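Local coordinates for protein MamA (Candidatus Magnetobacterium bavaricum, PDB 3VTX) that is a magnetotactic-bacterium protein of the tetratricopeptide-repeat (TPR) class, an all-helical superhelical scaffold of a kind that generally serves protein-protein interactions, at residues G23-Y28 with G46-D51; E40-L45 with L62-V67; K125-Y130 with L149-K154; R142-I147 with F164-E169. All coordinates share one frame; numbering follows the deposited sequence.

Interaction 1 (G23-Y28 with G46-D51)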
loop_
_atom_site.group_PDB
_atom_site.type_symbol
_atom_site.label_atom_id
_atom_site.label_comp_id
_atom_site.label_asym_id
_atom_site.label_seq_id
_atom_site.Cartn_x
_atom_site.Cartn_y
_atom_site.Cartn_z
ATOM N N GLY A 23 -20.785 -9.941 7.691
ATOM C CA GLY A 23 -21.130 -11.223 7.046
ATOM C C GLY A 23 -20.018 -11.890 6.237
ATOM O O GLY A 23 -19.870 -13.105 6.280
ATOM N N ALA A 24 -19.274 -11.087 5.494
ATOM C CA ALA A 24 -18.178 -11.566 4.656
ATOM C C ALA A 24 -17.173 -12.191 5.601
ATOM O O ALA A 24 -16.695 -13.270 5.365
ATOM C CB ALA A 24 -17.558 -10.440 3.859
ATOM N N ILE A 25 -16.782 -11.496 6.694
ATOM C CA ILE A 25 -15.833 -12.034 7.663
ATOM C C ILE A 25 -16.307 -13.352 8.305
ATOM O O ILE A 25 -15.538 -14.289 8.465
ATOM C CB ILE A 25 -15.611 -10.988 8.764
ATOM C CG1 ILE A 25 -14.714 -9.838 8.186
ATOM C CG2 ILE A 25 -14.869 -11.595 9.950
ATOM C CD1 ILE A 25 -14.727 -8.519 8.970
ATOM N N ARG A 26 -17.582 -13.407 8.663
ATOM C CA ARG A 26 -18.163 -14.643 9.183
ATOM C C ARG A 26 -17.996 -15.814 8.231
ATOM O O ARG A 26 -17.596 -16.901 8.663
ATOM C CB ARG A 26 -19.621 -14.467 9.610
ATOM C CG ARG A 26 -19.696 -13.713 10.876
ATOM C CD ARG A 26 -21.129 -13.602 11.457
ATOM N NE ARG A 26 -21.848 -12.515 10.842
ATOM C CZ ARG A 26 -22.825 -12.620 9.969
ATOM N NH1 ARG A 26 -23.403 -11.515 9.532
ATOM N NH2 ARG A 26 -23.260 -13.796 9.625
ATOM N N ALA A 27 -18.305 -15.601 6.972
ATOM C CA ALA A 27 -18.180 -16.643 5.993
ATOM C C ALA A 27 -16.712 -17.112 5.786
ATOM O O ALA A 27 -16.417 -18.303 5.785
ATOM C CB ALA A 27 -18.812 -16.191 4.671
ATOM N N TYR A 28 -15.747 -16.171 5.778
ATOM C CA TYR A 28 -14.368 -16.516 5.572
ATOM C C TYR A 28 -13.786 -17.206 6.771
ATOM O O TYR A 28 -13.019 -18.216 6.641
ATOM C CB TYR A 28 -13.605 -15.235 5.221
ATOM C CG TYR A 28 -13.928 -14.533 3.893
ATOM C CD1 TYR A 28 -14.185 -15.229 2.724
ATOM C CD2 TYR A 28 -13.872 -13.154 3.793
ATOM C CE1 TYR A 28 -14.486 -14.575 1.563
ATOM C CE2 TYR A 28 -14.089 -12.503 2.599
ATOM C CZ TYR A 28 -14.373 -13.224 1.484
ATOM O OH TYR A 28 -14.575 -12.555 0.328
ATOM N N GLY A 46 -7.995 -10.905 5.096
ATOM C CA GLY A 46 -7.091 -9.756 5.309
ATOM C C GLY A 46 -7.592 -8.527 4.579
ATOM O O GLY A 46 -7.647 -7.438 5.136
ATOM N N LYS A 47 -7.917 -8.678 3.293
ATOM C CA LYS A 47 -8.376 -7.532 2.512
ATOM C C LYS A 47 -9.687 -6.918 3.045
ATOM O O LYS A 47 -9.876 -5.686 2.941
ATOM C CB LYS A 47 -8.553 -7.925 1.074
ATOM C CG LYS A 47 -7.325 -8.169 0.295
ATOM C CD LYS A 47 -7.645 -8.625 -1.106
ATOM C CE LYS A 47 -6.363 -8.701 -1.937
ATOM N NZ LYS A 47 -6.620 -9.265 -3.343
ATOM N N THR A 48 -10.575 -7.776 3.551
ATOM C CA THR A 48 -11.846 -7.340 4.110
ATOM C C THR A 48 -11.596 -6.477 5.355
ATOM O O THR A 48 -12.215 -5.441 5.487
ATOM C CB THR A 48 -12.772 -8.459 4.406
ATOM O OG1 THR A 48 -12.953 -9.264 3.218
ATOM C CG2 THR A 48 -14.136 -7.967 4.926
ATOM N N TYR A 49 -10.691 -6.911 6.227
ATOM C CA TYR A 49 -10.376 -6.120 7.368
ATOM C C TYR A 49 -9.719 -4.805 6.939
ATOM O O TYR A 49 -9.909 -3.787 7.565
ATOM C CB TYR A 49 -9.517 -6.925 8.373
ATOM C CG TYR A 49 -10.303 -7.825 9.314
ATOM C CD1 TYR A 49 -11.254 -7.281 10.201
ATOM C CD2 TYR A 49 -10.057 -9.193 9.366
ATOM C CE1 TYR A 49 -11.884 -8.040 11.145
ATOM C CE2 TYR A 49 -10.757 -10.002 10.273
ATOM C CZ TYR A 49 -11.678 -9.416 11.140
ATOM O OH TYR A 49 -12.307 -10.218 12.046
ATOM N N MET A 50 -8.918 -4.794 5.875
ATOM C CA MET A 50 -8.316 -3.523 5.414
ATOM C C MET A 50 -9.413 -2.595 4.905
ATOM O O MET A 50 -9.326 -1.400 5.171
ATOM C CB MET A 50 -7.269 -3.760 4.326
ATOM C CG MET A 50 -6.041 -4.518 4.791
ATOM S SD MET A 50 -5.097 -3.758 6.102
ATOM C CE MET A 50 -4.266 -2.385 5.145
ATOM N N ASP A 51 -10.426 -3.143 4.252
ATOM C CA ASP A 51 -11.560 -2.376 3.706
ATOM C C ASP A 51 -12.274 -1.575 4.798
ATOM O O ASP A 51 -12.744 -0.444 4.583
ATOM C CB ASP A 51 -12.576 -3.278 2.999
ATOM C CG ASP A 51 -12.163 -3.737 1.589
ATOM O OD1 ASP A 51 -11.249 -3.156 0.971
ATOM O OD2 ASP A 51 -12.827 -4.720 1.160
#

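Interaction 2 (E40-L45 with L62-V67)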
loop_
_atom_site.group_PDB
_atom_site.type_symbol
_atom_site.label_atom_id
_atom_site.label_comp_id
_atom_site.label_asym_id
_atom_site.label_seq_id
_atom_site.Cartn_x
_atom_site.Cartn_y
_atom_site.Cartn_z
ATOM N N GLU A 40 -6.154 -18.541 -0.244
ATOM C CA GLU A 40 -7.010 -17.616 -0.998
ATOM C C GLU A 40 -7.959 -16.867 -0.007
ATOM O O GLU A 40 -8.173 -15.618 -0.118
ATOM C CB GLU A 40 -7.883 -18.375 -1.973
ATOM C CG GLU A 40 -8.797 -17.526 -2.742
ATOM C CD GLU A 40 -9.440 -18.184 -3.950
ATOM O OE1 GLU A 40 -9.391 -19.430 -4.032
ATOM O OE2 GLU A 40 -9.987 -17.421 -4.792
ATOM N N THR A 41 -8.476 -17.645 0.942
ATOM C CA THR A 41 -9.334 -17.126 2.039
ATOM C C THR A 41 -8.600 -16.236 3.018
ATOM O O THR A 41 -9.138 -15.198 3.408
ATOM C CB THR A 41 -10.114 -18.237 2.722
ATOM O OG1 THR A 41 -10.851 -18.893 1.682
ATOM C CG2 THR A 41 -11.218 -17.684 3.798
ATOM N N LEU A 42 -7.393 -16.601 3.380
ATOM C CA LEU A 42 -6.576 -15.755 4.255
ATOM C C LEU A 42 -6.361 -14.385 3.643
ATOM O O LEU A 42 -6.540 -13.361 4.341
ATOM C CB LEU A 42 -5.259 -16.423 4.618
ATOM C CG LEU A 42 -5.325 -17.516 5.640
ATOM C CD1 LEU A 42 -4.005 -18.374 5.662
ATOM C CD2 LEU A 42 -5.685 -17.047 7.082
ATOM N N LEU A 43 -6.099 -14.313 2.345
ATOM C CA LEU A 43 -5.862 -13.034 1.688
ATOM C C LEU A 43 -7.167 -12.248 1.610
ATOM O O LEU A 43 -7.198 -11.067 1.821
ATOM C CB LEU A 43 -5.282 -13.254 0.288
ATOM C CG LEU A 43 -4.957 -11.972 -0.432
ATOM C CD1 LEU A 43 -4.007 -11.037 0.357
ATOM C CD2 LEU A 43 -4.325 -12.368 -1.829
ATOM N N LYS A 44 -8.271 -12.910 1.283
ATOM C CA LYS A 44 -9.540 -12.228 1.225
ATOM C C LYS A 44 -9.985 -11.718 2.585
ATOM O O LYS A 44 -10.496 -10.550 2.627
ATOM C CB LYS A 44 -10.657 -13.126 0.645
ATOM C CG LYS A 44 -10.588 -13.239 -0.886
ATOM C CD LYS A 44 -11.460 -14.427 -1.356
ATOM C CE LYS A 44 -11.562 -14.408 -2.929
ATOM N NZ LYS A 44 -12.525 -15.432 -3.338
ATOM N N LEU A 45 -9.771 -12.502 3.649
ATOM C CA LEU A 45 -10.150 -12.022 5.020
ATOM C C LEU A 45 -9.283 -10.816 5.388
ATOM O O LEU A 45 -9.749 -9.816 5.912
ATOM C CB LEU A 45 -10.078 -13.130 6.040
ATOM C CG LEU A 45 -10.407 -12.826 7.487
ATOM C CD1 LEU A 45 -11.828 -12.221 7.523
ATOM C CD2 LEU A 45 -10.220 -14.022 8.351
ATOM N N LEU A 62 -2.819 -12.032 7.277
ATOM C CA LEU A 62 -1.751 -11.849 6.309
ATOM C C LEU A 62 -0.467 -12.512 6.879
ATOM O O LEU A 62 0.340 -13.052 6.085
ATOM C CB LEU A 62 -1.494 -10.348 6.076
ATOM C CG LEU A 62 -2.661 -9.657 5.344
ATOM C CD1 LEU A 62 -2.588 -8.095 5.512
ATOM C CD2 LEU A 62 -2.579 -10.007 3.909
ATOM N N LYS A 63 -0.204 -12.465 8.189
ATOM C CA LYS A 63 0.937 -13.185 8.791
ATOM C C LYS A 63 0.863 -14.703 8.498
ATOM O O LYS A 63 1.891 -15.339 8.106
ATOM C CB LYS A 63 1.105 -12.948 10.326
ATOM C CG LYS A 63 1.748 -11.561 10.625
ATOM C CD LYS A 63 1.689 -11.329 12.141
ATOM C CE LYS A 63 2.473 -10.100 12.644
ATOM N NZ LYS A 63 2.237 -10.026 14.216
ATOM N N LYS A 64 -0.318 -15.269 8.679
ATOM C CA LYS A 64 -0.562 -16.707 8.412
ATOM C C LYS A 64 -0.398 -17.007 6.919
ATOM O O LYS A 64 0.244 -18.000 6.563
ATOM C CB LYS A 64 -1.932 -17.142 8.867
ATOM C CG LYS A 64 -2.117 -17.094 10.339
ATOM C CD LYS A 64 -3.592 -17.421 10.633
ATOM C CE LYS A 64 -4.039 -17.218 12.095
ATOM N NZ LYS A 64 -2.956 -17.682 12.986
ATOM N N PHE A 65 -0.897 -16.123 6.043
ATOM C CA PHE A 65 -0.730 -16.279 4.630
ATOM C C PHE A 65 0.771 -16.415 4.267
ATOM O O PHE A 65 1.140 -17.284 3.469
ATOM C CB PHE A 65 -1.344 -15.104 3.876
ATOM C CG PHE A 65 -1.212 -15.153 2.390
ATOM C CD1 PHE A 65 -0.007 -14.835 1.756
ATOM C CD2 PHE A 65 -2.284 -15.472 1.618
ATOM C CE1 PHE A 65 0.049 -14.884 0.346
ATOM C CE2 PHE A 65 -2.218 -15.569 0.223
ATOM C CZ PHE A 65 -1.019 -15.239 -0.396
ATOM N N VAL A 66 1.604 -15.505 4.754
ATOM C CA VAL A 66 2.984 -15.465 4.262
ATOM C C VAL A 66 3.800 -16.624 4.829
ATOM O O VAL A 66 4.855 -16.965 4.260
ATOM C CB VAL A 66 3.683 -14.064 4.421
ATOM C CG1 VAL A 66 2.967 -13.040 3.540
ATOM C CG2 VAL A 66 3.839 -13.573 5.867
ATOM N N VAL A 67 3.379 -17.190 5.951
ATOM C CA VAL A 67 3.961 -18.461 6.439
ATOM C C VAL A 67 3.778 -19.560 5.413
ATOM O O VAL A 67 4.679 -20.449 5.229
ATOM C CB VAL A 67 3.378 -18.896 7.803
ATOM C CG1 VAL A 67 3.636 -20.441 8.085
ATOM C CG2 VAL A 67 3.970 -18.031 8.880
#

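Interaction 3 (K125-Y130 with L149-K154)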
loop_
_atom_site.group_PDB
_atom_site.type_symbol
_atom_site.label_atom_id
_atom_site.label_comp_id
_atom_site.label_asym_id
_atom_site.label_seq_id
_atom_site.Cartn_x
_atom_site.Cartn_y
_atom_site.Cartn_z
ATOM N N LYS A 125 17.140 7.213 1.796
ATOM C CA LYS A 125 16.391 6.008 1.414
ATOM C C LYS A 125 15.023 6.300 0.870
ATOM O O LYS A 125 14.549 5.627 -0.025
ATOM C CB LYS A 125 16.313 5.022 2.551
ATOM C CG LYS A 125 17.749 4.355 2.846
ATOM C CD LYS A 125 17.662 3.230 3.750
ATOM C CE LYS A 125 19.102 2.560 3.827
ATOM N NZ LYS A 125 18.995 1.676 4.968
ATOM N N ALA A 126 14.368 7.277 1.476
ATOM C CA ALA A 126 13.087 7.684 0.944
ATOM C C ALA A 126 13.181 8.248 -0.458
ATOM O O ALA A 126 12.395 7.858 -1.343
ATOM C CB ALA A 126 12.446 8.673 1.903
ATOM N N ILE A 127 14.134 9.155 -0.686
ATOM C CA ILE A 127 14.303 9.745 -2.000
ATOM C C ILE A 127 14.556 8.607 -3.028
ATOM O O ILE A 127 14.019 8.682 -4.143
ATOM C CB ILE A 127 15.352 10.822 -1.995
ATOM C CG1 ILE A 127 14.866 12.007 -1.160
ATOM C CG2 ILE A 127 15.712 11.222 -3.488
ATOM C CD1 ILE A 127 16.013 12.966 -0.636
ATOM N N GLU A 128 15.399 7.638 -2.697
ATOM C CA GLU A 128 15.689 6.536 -3.642
ATOM C C GLU A 128 14.374 5.832 -4.050
ATOM O O GLU A 128 14.100 5.628 -5.239
ATOM C CB GLU A 128 16.681 5.566 -2.973
ATOM C CG GLU A 128 17.064 4.291 -3.786
ATOM C CD GLU A 128 18.132 3.446 -3.070
ATOM O OE1 GLU A 128 18.196 3.367 -1.797
ATOM O OE2 GLU A 128 18.904 2.852 -3.809
ATOM N N ALA A 129 13.513 5.551 -3.066
ATOM C CA ALA A 129 12.249 4.831 -3.323
ATOM C C ALA A 129 11.299 5.726 -4.121
ATOM O O ALA A 129 10.583 5.309 -5.048
ATOM C CB ALA A 129 11.552 4.455 -1.957
ATOM N N TYR A 130 11.231 7.013 -3.776
ATOM C CA TYR A 130 10.380 7.899 -4.569
ATOM C C TYR A 130 10.840 8.080 -6.050
ATOM O O TYR A 130 9.982 8.252 -6.944
ATOM C CB TYR A 130 10.279 9.303 -3.953
ATOM C CG TYR A 130 9.750 9.380 -2.533
ATOM C CD1 TYR A 130 8.667 8.634 -2.140
ATOM C CD2 TYR A 130 10.312 10.292 -1.598
ATOM C CE1 TYR A 130 8.123 8.785 -0.838
ATOM C CE2 TYR A 130 9.793 10.427 -0.273
ATOM C CZ TYR A 130 8.736 9.617 0.088
ATOM O OH TYR A 130 8.129 9.835 1.314
ATOM N N LEU A 149 9.687 17.065 0.231
ATOM C CA LEU A 149 9.604 17.067 1.705
ATOM C C LEU A 149 10.866 16.387 2.289
ATOM O O LEU A 149 11.419 16.809 3.319
ATOM C CB LEU A 149 8.378 16.384 2.167
ATOM C CG LEU A 149 8.176 16.242 3.714
ATOM C CD1 LEU A 149 7.941 17.657 4.266
ATOM C CD2 LEU A 149 6.997 15.358 4.059
ATOM N N ALA A 150 11.294 15.315 1.653
ATOM C CA ALA A 150 12.526 14.601 2.101
ATOM C C ALA A 150 13.733 15.501 2.035
ATOM O O ALA A 150 14.569 15.483 2.968
ATOM C CB ALA A 150 12.747 13.292 1.332
ATOM N N TYR A 151 13.876 16.281 0.970
ATOM C CA TYR A 151 14.966 17.258 0.895
ATOM C C TYR A 151 14.870 18.331 1.972
ATOM O O TYR A 151 15.888 18.679 2.548
ATOM C CB TYR A 151 15.066 17.915 -0.499
ATOM C CG TYR A 151 15.822 17.060 -1.427
ATOM C CD1 TYR A 151 17.195 16.831 -1.263
ATOM C CD2 TYR A 151 15.209 16.520 -2.574
ATOM C CE1 TYR A 151 17.861 16.013 -2.155
ATOM C CE2 TYR A 151 15.884 15.702 -3.464
ATOM C CZ TYR A 151 17.222 15.487 -3.273
ATOM O OH TYR A 151 17.913 14.635 -4.104
ATOM N N GLU A 152 13.663 18.833 2.277
ATOM C CA GLU A 152 13.499 19.721 3.422
ATOM C C GLU A 152 13.959 19.026 4.718
ATOM O O GLU A 152 14.574 19.678 5.582
ATOM C CB GLU A 152 12.050 20.245 3.497
ATOM C CG GLU A 152 11.630 20.664 4.910
ATOM C CD GLU A 152 11.999 22.103 5.338
ATOM O OE1 GLU A 152 12.812 22.679 4.608
ATOM O OE2 GLU A 152 11.438 22.583 6.440
ATOM N N GLY A 153 13.665 17.738 4.841
ATOM C CA GLY A 153 14.063 16.950 6.005
ATOM C C GLY A 153 15.579 16.919 6.181
ATOM O O GLY A 153 16.086 16.932 7.304
ATOM N N LYS A 154 16.273 16.920 5.061
ATOM C CA LYS A 154 17.776 16.981 5.044
ATOM C C LYS A 154 18.358 18.356 5.222
ATOM O O LYS A 154 19.594 18.542 5.192
ATOM C CB LYS A 154 18.256 16.485 3.637
ATOM C CG LYS A 154 18.025 15.110 3.434
ATOM C CD LYS A 154 18.383 14.595 2.016
ATOM C CE LYS A 154 19.852 14.836 1.569
ATOM N NZ LYS A 154 20.753 13.881 2.103
#

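Interaction 4 (R142-I147 with F164-E169)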
loop_
_atom_site.group_PDB
_atom_site.type_symbol
_atom_site.label_atom_id
_atom_site.label_comp_id
_atom_site.label_asym_id
_atom_site.label_seq_id
_atom_site.Cartn_x
_atom_site.Cartn_y
_atom_site.Cartn_z
ATOM N N ARG A 142 2.282 13.420 -6.451
ATOM C CA ARG A 142 2.658 13.437 -5.058
ATOM C C ARG A 142 4.060 12.910 -4.820
ATOM O O ARG A 142 4.676 13.305 -3.864
ATOM C CB ARG A 142 1.647 12.675 -4.174
ATOM C CG ARG A 142 1.734 13.198 -2.734
ATOM C CD ARG A 142 0.696 12.572 -1.859
ATOM N NE ARG A 142 0.614 13.116 -0.530
ATOM C CZ ARG A 142 1.156 12.614 0.572
ATOM N NH1 ARG A 142 0.983 13.204 1.745
ATOM N NH2 ARG A 142 1.925 11.562 0.516
ATOM N N ALA A 143 4.596 12.036 -5.655
ATOM C CA ALA A 143 5.941 11.580 -5.481
ATOM C C ALA A 143 6.937 12.709 -5.573
ATOM O O ALA A 143 7.952 12.734 -4.840
ATOM C CB ALA A 143 6.259 10.453 -6.448
ATOM N N TYR A 144 6.711 13.602 -6.510
ATOM C CA TYR A 144 7.591 14.847 -6.563
ATOM C C TYR A 144 7.451 15.691 -5.314
ATOM O O TYR A 144 8.461 16.132 -4.735
ATOM C CB TYR A 144 7.220 15.723 -7.732
ATOM C CG TYR A 144 7.416 14.980 -9.046
ATOM C CD1 TYR A 144 8.586 15.095 -9.746
ATOM C CD2 TYR A 144 6.404 14.199 -9.575
ATOM C CE1 TYR A 144 8.753 14.352 -10.951
ATOM C CE2 TYR A 144 6.558 13.530 -10.795
ATOM C CZ TYR A 144 7.700 13.595 -11.443
ATOM O OH TYR A 144 7.821 12.924 -12.654
ATOM N N GLN A 145 6.220 15.832 -4.781
ATOM C CA GLN A 145 6.034 16.578 -3.547
ATOM C C GLN A 145 6.796 15.882 -2.399
ATOM O O GLN A 145 7.442 16.532 -1.604
ATOM C CB GLN A 145 4.539 16.711 -3.218
ATOM C CG GLN A 145 3.728 17.470 -4.202
ATOM C CD GLN A 145 2.233 17.355 -3.859
ATOM O OE1 GLN A 145 1.826 17.832 -2.765
ATOM N NE2 GLN A 145 1.454 16.582 -4.629
ATOM N N SER A 146 6.637 14.582 -2.320
ATOM C CA SER A 146 7.264 13.751 -1.255
ATOM C C SER A 146 8.786 13.845 -1.316
ATOM O O SER A 146 9.459 13.949 -0.243
ATOM C CB SER A 146 6.789 12.301 -1.304
ATOM O OG SER A 146 5.420 12.225 -1.000
ATOM N N ILE A 147 9.360 13.855 -2.540
ATOM C CA ILE A 147 10.789 14.130 -2.694
ATOM C C ILE A 147 11.168 15.480 -2.118
ATOM O O ILE A 147 12.122 15.591 -1.349
ATOM C CB ILE A 147 11.329 13.942 -4.114
ATOM C CG1 ILE A 147 11.177 12.463 -4.510
ATOM C CG2 ILE A 147 12.797 14.489 -4.181
ATOM C CD1 ILE A 147 11.439 12.260 -6.036
ATOM N N PHE A 164 9.119 20.625 -5.336
ATOM C CA PHE A 164 7.795 21.235 -5.227
ATOM C C PHE A 164 7.351 21.921 -6.511
ATOM O O PHE A 164 6.225 21.792 -6.985
ATOM C CB PHE A 164 7.698 22.176 -4.064
ATOM C CG PHE A 164 7.884 21.472 -2.696
ATOM C CD1 PHE A 164 7.127 20.407 -2.376
ATOM C CD2 PHE A 164 8.739 21.991 -1.773
ATOM C CE1 PHE A 164 7.237 19.772 -1.124
ATOM C CE2 PHE A 164 8.844 21.371 -0.523
ATOM C CZ PHE A 164 8.099 20.261 -0.241
ATOM N N LYS A 165 8.314 22.633 -7.140
ATOM C CA LYS A 165 8.058 23.271 -8.405
ATOM C C LYS A 165 7.869 22.244 -9.511
ATOM O O LYS A 165 6.999 22.456 -10.411
ATOM C CB LYS A 165 9.227 24.173 -8.722
ATOM C CG LYS A 165 9.132 25.539 -8.070
ATOM C CD LYS A 165 10.329 26.413 -8.417
ATOM C CE LYS A 165 10.268 27.708 -7.693
ATOM N NZ LYS A 165 10.935 28.975 -8.432
ATOM N N LYS A 166 8.571 21.137 -9.510
ATOM C CA LYS A 166 8.370 20.088 -10.509
ATOM C C LYS A 166 6.965 19.564 -10.430
ATOM O O LYS A 166 6.312 19.322 -11.466
ATOM C CB LYS A 166 9.296 18.884 -10.474
ATOM C CG LYS A 166 10.726 19.134 -10.834
ATOM C CD LYS A 166 11.538 17.773 -10.618
ATOM C CE LYS A 166 13.029 17.891 -10.731
ATOM N NZ LYS A 166 13.365 17.758 -12.173
ATOM N N ALA A 167 6.464 19.356 -9.206
ATOM C CA ALA A 167 5.102 18.913 -9.035
ATOM C C ALA A 167 4.117 19.887 -9.677
ATOM O O ALA A 167 3.168 19.484 -10.273
ATOM C CB ALA A 167 4.753 18.743 -7.485
ATOM N N LEU A 168 4.312 21.164 -9.475
ATOM C CA LEU A 168 3.412 22.156 -10.040
ATOM C C LEU A 168 3.517 22.107 -11.574
ATOM O O LEU A 168 2.537 22.247 -12.288
ATOM C CB LEU A 168 3.763 23.512 -9.567
ATOM C CG LEU A 168 3.218 23.891 -8.196
ATOM C CD1 LEU A 168 4.067 25.061 -7.546
ATOM C CD2 LEU A 168 1.740 24.354 -8.330
ATOM N N GLU A 169 4.755 21.914 -12.058
ATOM C CA GLU A 169 4.966 22.024 -13.531
ATOM C C GLU A 169 4.200 20.939 -14.233
ATOM O O GLU A 169 3.692 21.111 -15.391
ATOM C CB GLU A 169 6.458 21.916 -13.860
ATOM C CG GLU A 169 6.781 21.998 -15.436
ATOM C CD GLU A 169 6.521 20.701 -16.214
ATOM O OE1 GLU A 169 6.487 19.608 -15.634
ATOM O OE2 GLU A 169 6.333 20.760 -17.479
#

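Interaction 1 (G23-Y28 with G46-D51)
The hydroxyl OG1 of Thr48 reaches back along its own helix to the carbonyl oxygen of Lys44, to which it is hydrogen bonded, and at the same time sits near the plane of the Tyr28 ring, at its edge, 3.5 Å from Tyr28 CE2. With OG1 anti to the carbonyl carbon (chi1 -54°), the other branch of Thr48, CG2, is anti to the backbone N. This methyl lies 3.8 Å from Ile25 CG1 and also approaches Ala24, its distance from Ala24 CB being 4.4 Å. One small side chain thus sets its hydroxyl beside the ring edge and its methyl against the aliphatic groups.

Ile25 also reaches Tyr49. Its CD1 rides over one face of the Tyr49 ring, 4.0 Å from the centroid and shifted toward the rim, closest to Tyr49 CE1 at 3.6 Å. This is a CH-pi contact in which the two side chains cross at about a right angle. The CG2 branch comes to the phenolic end instead, lying 3.6 Å from Tyr49 OH, an oxygen that has a weak hydrogen bond with Lys29.

The segments belong to the antiparallel helices 21-34 and 39-51 of the TPR array, whose local axes stand 10.1 Å apart. Helix 5-18 flanks the same junction: its Asp13 receives a hydrogen bond from Tyr28 OH, and Arg16 packs against Ala24 and Thr48. Between the segments themselves cohesion is therefore apolar and CH-pi in character, while the hydroxyls of Thr48 and Tyr28 have polar partners within the fold although the residues are buried.

Interaction 2 (E40-L45 with L62-V67)
Helices 39-51 and 55-68 run antiparallel with their local axes 8.7 Å apart and an angle of 151° between their directions, bringing Leu42 opposite Phe65 and Leu43 opposite Leu62. Leu42 and Phe65 meet at their roots, CB of Leu42 lying 4.2 Å from CB of Phe65 and close to the plane of its ring, at the edge. Farther out, the Leu42 isobutyl group reaches the backbone of the partner helix: CD1 is 3.9 Å from Phe65 N and 4.0 Å from Lys64 CB. The Lys64 chain crosses Leu42 at about a right angle and offers its methylenes, with CD 4.1 Å from Leu42 CD2, before its end leads away from the contact.

Phe65 has CG anti to the backbone N (chi1 179°), and its ring meets Leu43 obliquely, CE2 lying 3.8 Å from Leu43 CB. Leu43 also sends CD1 to Leu62, where it meets CD2 at 4.0 Å; Leu62 starts out pointing away from helix 39-51 but its tip comes back to this methyl.

Helix 73-85 also packs here, Ala75 touching Phe65 and Ile78 touching Leu62, while Ser61 and Leu68 of helix 55-68 also touch Leu42. Two neighbouring antiparallel helices joined by a short turn, here with leucine and phenylalanine at their interface, form the kind of helical hairpin from which TPR superhelices are assembled.

Interaction 3 (K125-Y130 with L149-K154)
Ile127 turns its CG1 anti to the carbonyl carbon (chi1 -67°), and the extended second torsion (chi2 159°) carries CD1 out to Tyr151. CD1 comes down over the centre of the Tyr151 ring, 3.8 Å from the centroid and only 8° off the ring normal, making an almost axial CH-pi contact. Its distances to the six ring carbons differ little, so the methyl is centred and not perched on the rim.

Nearer its own backbone, CG1 of Ile127 packs tightly on Ala150, 3.5 Å from its CB. The same Ala150 methyl lies near the plane of the Tyr130 ring at its edge, 4.4 Å from CE2. Lys154 adds an aliphatic edge: CD lies 3.9 Å from Ile127 CD1, and the chain, bent at chi3 and chi4, takes NZ to a salt bridge with Asp124.

Helix 107-119 borders the contact through Asp118, which touches both Tyr130 and Ala150, and helix 157-169 packs on Tyr151 through Ala160. Isoleucine on helix 123-136, packed on a tyrosine face and an alanine of the antiparallel helix 141-153, is part of the junction between consecutive helices of the TPR superhelix.

Interaction 4 (R142-I147 with F164-E169)
Tyr144 and Gln145 of helix 141-153 face Phe164, Lys166 and Ala167 of helix 157-169 in an antiparallel helical hairpin of the TPR fold, the local axes only 7.8 Å apart. The apolar contacts centre on Ala167, whose small side chain is consistent with the close approach of the backbones. Its CB is 3.9 Å from Tyr144 CB and 3.7 Å from Gln145 CG, and so meets CB of one residue and CG of the next. Gln145 contributes here through its methylene, not its amide.

Contacts of a long aliphatic chain with a ring come next. Lys166 crosses Tyr144 at about a right angle, its CB 3.9 Å and its CD 4.1 Å from Tyr144 CD1, before the charged end leads away to a cation-pi interaction with Tyr163. The Tyr144 hydroxyl is engaged beyond the two segments, hydrogen bonded to the carbonyl of Pro138. The Tyr144 side chain also touches Ile134 of helix 123-136.

The last kind is a close packing of a ring on a backbone carbonyl. Phe164 begins by pointing away from the partner helix; CG stands anti to the carbonyl carbon (chi1 -63°), and the end of the side chain comes back to Gln145, where CE1 lies 3.3 Å from Gln145 O, in an oblique approach.

Interactions 1 and 2 share helix 39-51 and touch each other, Ile25 CG1 packing on Leu45 CD1 at 3.8 Å; interactions 3 and 4 share helix 141-153 in the same way. The two pairs lie on opposite sides of the chain's centre, with the centres of interactions 1 and 3 about 35 Å apart. Interactions 1 and 3 repeat one chemistry, an isoleucine methyl over a tyrosine face, at wider helix spacing. Interactions 2 and 4 are closer hairpins in which a lysine chain crosses a leucine or tyrosine. The first three are mostly buried; interaction 4 is only partly so and uses glutamine where interaction 2 uses leucine.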